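Local coordinates for protein beta-glucosidase (Saccharopolyspora erythraea D, PDB 5M6G) that probably hydrolyses terminal, non-reducing beta-D-glucosyl residues with release of beta-D-glucose, as a member of glycosyl hydrolase family 3, at residues Q413-N418 / A555-W560; A496-T501 / V534-V539. All blocks are in the same frame, centred on the assembly; numbering follows the deposited sequence.

Contact 1 (Q413-N418 / A555-W560)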
loop_
_atom_site.group_PDB
_atom_site.type_symbol
_atom_site.label_atom_id
_atom_site.label_comp_id
_atom_site.label_asym_id
_atom_site.label_seq_id
_atom_site.Cartn_x
_atom_site.Cartn_y
_atom_site.Cartn_z
ATOM N N GLN A 413 7.903 16.087 1.164
ATOM C CA GLN A 413 7.288 17.377 1.451
ATOM C C GLN A 413 7.286 18.262 0.209
ATOM O O GLN A 413 8.307 18.398 -0.468
ATOM C CB GLN A 413 8.036 18.079 2.587
ATOM C CG GLN A 413 8.206 17.218 3.835
ATOM C CD GLN A 413 6.875 16.779 4.413
ATOM O OE1 GLN A 413 6.212 17.547 5.105
ATOM N NE2 GLN A 413 6.471 15.545 4.116
ATOM N N VAL A 414 6.151 18.895 -0.066
ATOM C CA VAL A 414 5.999 19.759 -1.234
ATOM C C VAL A 414 5.674 21.162 -0.739
ATOM O O VAL A 414 4.608 21.389 -0.150
ATOM C CB VAL A 414 4.912 19.258 -2.194
ATOM C CG1 VAL A 414 4.786 20.219 -3.371
ATOM C CG2 VAL A 414 5.239 17.847 -2.671
ATOM N N LEU A 415 6.589 22.100 -0.971
ATOM C CA LEU A 415 6.355 23.489 -0.601
ATOM C C LEU A 415 5.538 24.174 -1.698
ATOM O O LEU A 415 5.965 24.249 -2.855
ATOM C CB LEU A 415 7.679 24.213 -0.360
ATOM C CG LEU A 415 7.551 25.674 0.079
ATOM C CD1 LEU A 415 6.942 25.752 1.481
ATOM C CD2 LEU A 415 8.897 26.365 0.039
ATOM N N LEU A 416 4.371 24.686 -1.325
ATOM C CA LEU A 416 3.409 25.226 -2.271
ATOM C C LEU A 416 3.234 26.734 -2.189
ATOM O O LEU A 416 2.881 27.357 -3.196
ATOM C CB LEU A 416 2.046 24.556 -2.066
ATOM C CG LEU A 416 2.034 23.056 -2.350
ATOM C CD1 LEU A 416 0.726 22.415 -1.867
ATOM C CD2 LEU A 416 2.292 22.783 -3.844
ATOM N N ARG A 417 3.436 27.328 -1.014
ATOM C CA ARG A 417 3.402 28.774 -0.846
ATOM C C ARG A 417 4.398 29.132 0.239
ATOM O O ARG A 417 4.551 28.389 1.211
ATOM C CB ARG A 417 2.015 29.298 -0.450
ATOM C CG ARG A 417 0.963 29.217 -1.550
ATOM C CD ARG A 417 1.066 30.399 -2.523
ATOM N NE ARG A 417 0.132 30.244 -3.630
ATOM C CZ ARG A 417 -1.128 30.660 -3.598
ATOM N NH1 ARG A 417 -1.593 31.261 -2.506
ATOM N NH2 ARG A 417 -1.923 30.477 -4.644
ATOM N N ASN A 418 5.075 30.263 0.066
ATOM C CA ASN A 418 5.996 30.738 1.094
ATOM C C ASN A 418 6.279 32.209 0.848
ATOM O O ASN A 418 6.884 32.554 -0.170
ATOM C CB ASN A 418 7.292 29.938 1.068
ATOM C CG ASN A 418 8.258 30.381 2.131
ATOM O OD1 ASN A 418 7.853 30.938 3.153
ATOM N ND2 ASN A 418 9.541 30.136 1.903
ATOM N N ALA A 555 2.616 30.457 4.575
ATOM C CA ALA A 555 3.252 29.348 3.889
ATOM C C ALA A 555 2.300 28.171 3.901
ATOM O O ALA A 555 1.448 28.052 4.784
ATOM C CB ALA A 555 4.589 28.942 4.526
ATOM N N LEU A 556 2.443 27.318 2.888
ATOM C CA LEU A 556 1.689 26.078 2.777
ATOM C C LEU A 556 2.669 24.973 2.421
ATOM O O LEU A 556 3.370 25.070 1.407
ATOM C CB LEU A 556 0.591 26.186 1.715
ATOM C CG LEU A 556 -0.051 24.833 1.408
ATOM C CD1 LEU A 556 -0.741 24.291 2.664
ATOM C CD2 LEU A 556 -1.019 24.958 0.263
ATOM N N LEU A 557 2.716 23.931 3.251
ATOM C CA LEU A 557 3.573 22.773 3.032
ATOM C C LEU A 557 2.684 21.541 3.030
ATOM O O LEU A 557 1.921 21.331 3.978
ATOM C CB LEU A 557 4.646 22.666 4.120
ATOM C CG LEU A 557 5.623 21.482 4.024
ATOM C CD1 LEU A 557 6.699 21.766 2.973
ATOM C CD2 LEU A 557 6.240 21.194 5.386
ATOM N N ALA A 558 2.740 20.765 1.948
ATOM C CA ALA A 558 1.977 19.523 1.844
ATOM C C ALA A 558 2.850 18.379 2.342
ATOM O O ALA A 558 3.923 18.127 1.788
ATOM C CB ALA A 558 1.529 19.269 0.403
ATOM N N SER A 559 2.395 17.688 3.385
ATOM C CA SER A 559 3.187 16.640 4.012
ATOM C C SER A 559 2.695 15.237 3.703
ATOM O O SER A 559 3.411 14.273 4.003
ATOM C CB SER A 559 3.223 16.831 5.536
ATOM O OG SER A 559 3.945 18.003 5.872
ATOM N N TRP A 560 1.506 15.099 3.125
ATOM C CA TRP A 560 0.913 13.796 2.739
ATOM C C TRP A 560 0.717 12.975 4.024
ATOM O O TRP A 560 0.189 13.511 5.010
ATOM C CB TRP A 560 1.742 13.132 1.655
ATOM C CG TRP A 560 2.134 14.079 0.578
ATOM C CD1 TRP A 560 3.392 14.515 0.290
ATOM C CD2 TRP A 560 1.251 14.754 -0.332
ATOM N NE1 TRP A 560 3.353 15.417 -0.755
ATOM C CE2 TRP A 560 2.051 15.573 -1.160
ATOM C CE3 TRP A 560 -0.132 14.727 -0.540
ATOM C CZ2 TRP A 560 1.510 16.360 -2.187
ATOM C CZ3 TRP A 560 -0.671 15.519 -1.553
ATOM C CH2 TRP A 560 0.155 16.325 -2.365
#
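Val414 sets its CG2 methyl against the edge of the Trp560 indole, in the ring plane and 3.6 Å from NE1, while Ala558 CB sits over one face, 3.9 Å above the ring plane and offset toward its rim. Ile147 and Ala151 of helix 146-152 also pack on the indole, which suits a large, flat, mostly apolar group. The second flat group is the Gln413 amide, folded back by a bend at chi2 (-59°) to lie along Ser559. Its NE2 gives a weak bond to Ser559 O at 3.3 Å; OE1 lies close to Ser559 OG, but the length of that bond is doubtful, the serine having been modelled in two conformers. An alanine in place of Gln413 would probably cost Ser559 O its weak amide partner and open a gap beside Ser559 and Leu557. From this end the strands run on as an antiparallel ladder, broken by a classic beta bulge. Leu556 O takes Leu416 N at 2.9 Å and, weakly, Arg417 N at 3.3 Å. The extra residue turns Leu416 toward the neighbouring strand, its CD1 3.7 Å from Leu556 CD2, the two branched chains side by side. Arg417, the second residue of the bulge, lays its CB near Leu556 CB, and its guanidinium forms a salt bridge with Asp551.

Contact 2 (A496-T501 / V534-V539)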
loop_
_atom_site.group_PDB
_atom_site.type_symbol
_atom_site.label_atom_id
_atom_site.label_comp_id
_atom_site.label_asym_id
_atom_site.label_seq_id
_atom_site.Cartn_x
_atom_site.Cartn_y
_atom_site.Cartn_z
ATOM N N ALA A 496 0.184 25.336 11.818
ATOM C CA ALA A 496 -1.097 24.648 11.917
ATOM C C ALA A 496 -1.013 23.376 11.083
ATOM O O ALA A 496 -0.995 23.437 9.852
ATOM C CB ALA A 496 -2.241 25.544 11.441
ATOM N N VAL A 497 -0.962 22.228 11.749
ATOM C CA VAL A 497 -0.862 20.940 11.073
ATOM C C VAL A 497 -2.273 20.373 11.023
ATOM O O VAL A 497 -2.783 19.862 12.021
ATOM C CB VAL A 497 0.117 19.999 11.780
ATOM C CG1 VAL A 497 0.423 18.799 10.885
ATOM C CG2 VAL A 497 1.396 20.742 12.124
ATOM N N VAL A 498 -2.898 20.457 9.845
ATOM C CA VAL A 498 -4.307 20.133 9.666
ATOM C C VAL A 498 -4.442 18.977 8.674
ATOM O O VAL A 498 -3.444 18.359 8.287
ATOM C CB VAL A 498 -5.081 21.379 9.189
ATOM C CG1 VAL A 498 -4.973 22.529 10.219
ATOM C CG2 VAL A 498 -4.557 21.837 7.842
ATOM N N GLY A 499 -5.675 18.658 8.264
ATOM C CA GLY A 499 -5.903 17.708 7.188
ATOM C C GLY A 499 -6.808 16.556 7.613
ATOM O O GLY A 499 -7.730 16.726 8.418
ATOM N N GLU A 500 -6.536 15.376 7.055
ATOM C CA GLU A 500 -7.441 14.250 7.214
ATOM C C GLU A 500 -7.041 13.368 8.390
ATOM O O GLU A 500 -5.896 13.378 8.840
ATOM C CB GLU A 500 -7.462 13.405 5.939
ATOM C CG GLU A 500 -7.693 14.199 4.669
ATOM C CD GLU A 500 -7.832 13.291 3.455
ATOM O OE1 GLU A 500 -6.811 12.741 2.989
ATOM O OE2 GLU A 500 -8.979 13.114 2.994
ATOM N N THR A 501 -8.006 12.597 8.876
ATOM C CA THR A 501 -7.792 11.476 9.779
ATOM C C THR A 501 -7.750 10.176 8.973
ATOM O O THR A 501 -8.104 10.161 7.787
ATOM C CB THR A 501 -8.900 11.440 10.833
ATOM O OG1 THR A 501 -10.167 11.388 10.181
ATOM C CG2 THR A 501 -8.831 12.696 11.734
ATOM N N VAL A 534 1.674 32.579 9.720
ATOM C CA VAL A 534 1.040 31.269 9.858
ATOM C C VAL A 534 1.531 30.340 8.750
ATOM O O VAL A 534 1.393 30.646 7.558
ATOM C CB VAL A 534 -0.493 31.369 9.849
ATOM C CG1 VAL A 534 -1.113 29.979 9.971
ATOM C CG2 VAL A 534 -0.970 32.254 10.996
ATOM N N VAL A 535 2.086 29.207 9.162
ATOM C CA VAL A 535 2.518 28.119 8.294
ATOM C C VAL A 535 1.463 27.032 8.385
ATOM O O VAL A 535 1.211 26.496 9.471
ATOM C CB VAL A 535 3.887 27.571 8.731
ATOM C CG1 VAL A 535 4.301 26.367 7.870
ATOM C CG2 VAL A 535 4.951 28.670 8.701
ATOM N N VAL A 536 0.850 26.685 7.265
ATOM C CA VAL A 536 -0.136 25.616 7.248
ATOM C C VAL A 536 0.512 24.365 6.670
ATOM O O VAL A 536 1.197 24.416 5.640
ATOM C CB VAL A 536 -1.399 26.028 6.470
ATOM C CG1 VAL A 536 -2.330 24.839 6.309
ATOM C CG2 VAL A 536 -2.107 27.181 7.217
ATOM N N VAL A 537 0.315 23.245 7.348
ATOM C CA VAL A 537 0.882 21.968 6.948
ATOM C C VAL A 537 -0.275 21.001 6.765
ATOM O O VAL A 537 -1.027 20.749 7.711
ATOM C CB VAL A 537 1.880 21.446 7.993
ATOM C CG1 VAL A 537 2.496 20.132 7.521
ATOM C CG2 VAL A 537 2.952 22.493 8.258
ATOM N N THR A 538 -0.447 20.483 5.546
ATOM C CA THR A 538 -1.527 19.539 5.291
ATOM C C THR A 538 -0.990 18.125 5.479
ATOM O O THR A 538 -0.029 17.721 4.814
ATOM C CB THR A 538 -2.143 19.706 3.893
ATOM O OG1 THR A 538 -1.138 19.579 2.877
ATOM C CG2 THR A 538 -2.855 21.061 3.769
ATOM N N VAL A 539 -1.579 17.400 6.417
ATOM C CA VAL A 539 -1.380 15.961 6.549
ATOM C C VAL A 539 -2.621 15.324 5.947
ATOM O O VAL A 539 -3.706 15.388 6.535
ATOM C CB VAL A 539 -1.170 15.546 8.012
ATOM C CG1 VAL A 539 -1.202 14.003 8.163
ATOM C CG2 VAL A 539 0.147 16.078 8.513
#
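Val497 and Val539 are two residues apart in register, yet their side chains meet obliquely, Val497 CG1 lying 3.6 Å from Val539 CG2. Val497 CG1 stands anti to the backbone N (chi1 -168°), which also brings it 4.2 Å from CG1 of Val537, its direct partner in the ladder. Ile465 of helix 465-472 packs on both Val497 and Val539. On the other face of the sheet Val498 slants across Val536, with CG2 of Val498 4.0 Å from CG1 of Val536. That CG2 occupies the place between the backbone N and the carbonyl carbon. Ala496, with a single methyl, lies on the same face under Ile524 and Leu527 of helix 518-528. Beta-branched valine suits both faces, since it favours extended backbone and presents short, stiff apolar surfaces to the helices.

The pairing is parallel, the segment axes crossing at -33°, and strand 493-499, helix 518-528 and strand 534-539 form a beta-alpha-beta crossover in the alpha/beta C-terminal domain. Bonds pass alternately between the strands: Val537 N to Ala496 O at 2.8 Å, Val498 N to Val537 O at 2.9 Å, Val539 N to Val498 O at 2.8 Å.

At the strand end Gly499 adopts backbone angles that call for glycine, and a CB there would clash with Val539 O. The chain can thus turn off while Glu500 N still reaches Val539 O at 2.9 Å. The Glu500 carboxylate bonds to Tyr503 OH and Gly541 N and forms a salt bridge with Arg542. The chemistry therefore divides along the strand: backbone hydrogen bonds and mostly aliphatic side chains make up the buried part, whereas charge enters where the strand gives way to loop, and Arg542 would be expected to favour the ionised form of the carboxylate.

Overall arrangement
Both contacts are buried and belong to one mixed sheet, but they occupy different places in it. Contact 2 joins two interior parallel strands, with helices packed on both faces, and its side-chain chemistry within the strands is almost wholly aliphatic. Contact 1 joins one of the two outermost strands, 414-418, the antiparallel one, to 555-560, and mixes aliphatic packing with a side-chain amide, a bulge and a tryptophan meeting helix 146-152 of the N-terminal domain. Strands 534-539 and 555-560 are neighbours, so the two contacts, centred 10 Å apart, share a seam where Ser559 N probably bonds to Thr538 O. Along the chain, contact 2 is nested within the loop that contact 1 closes.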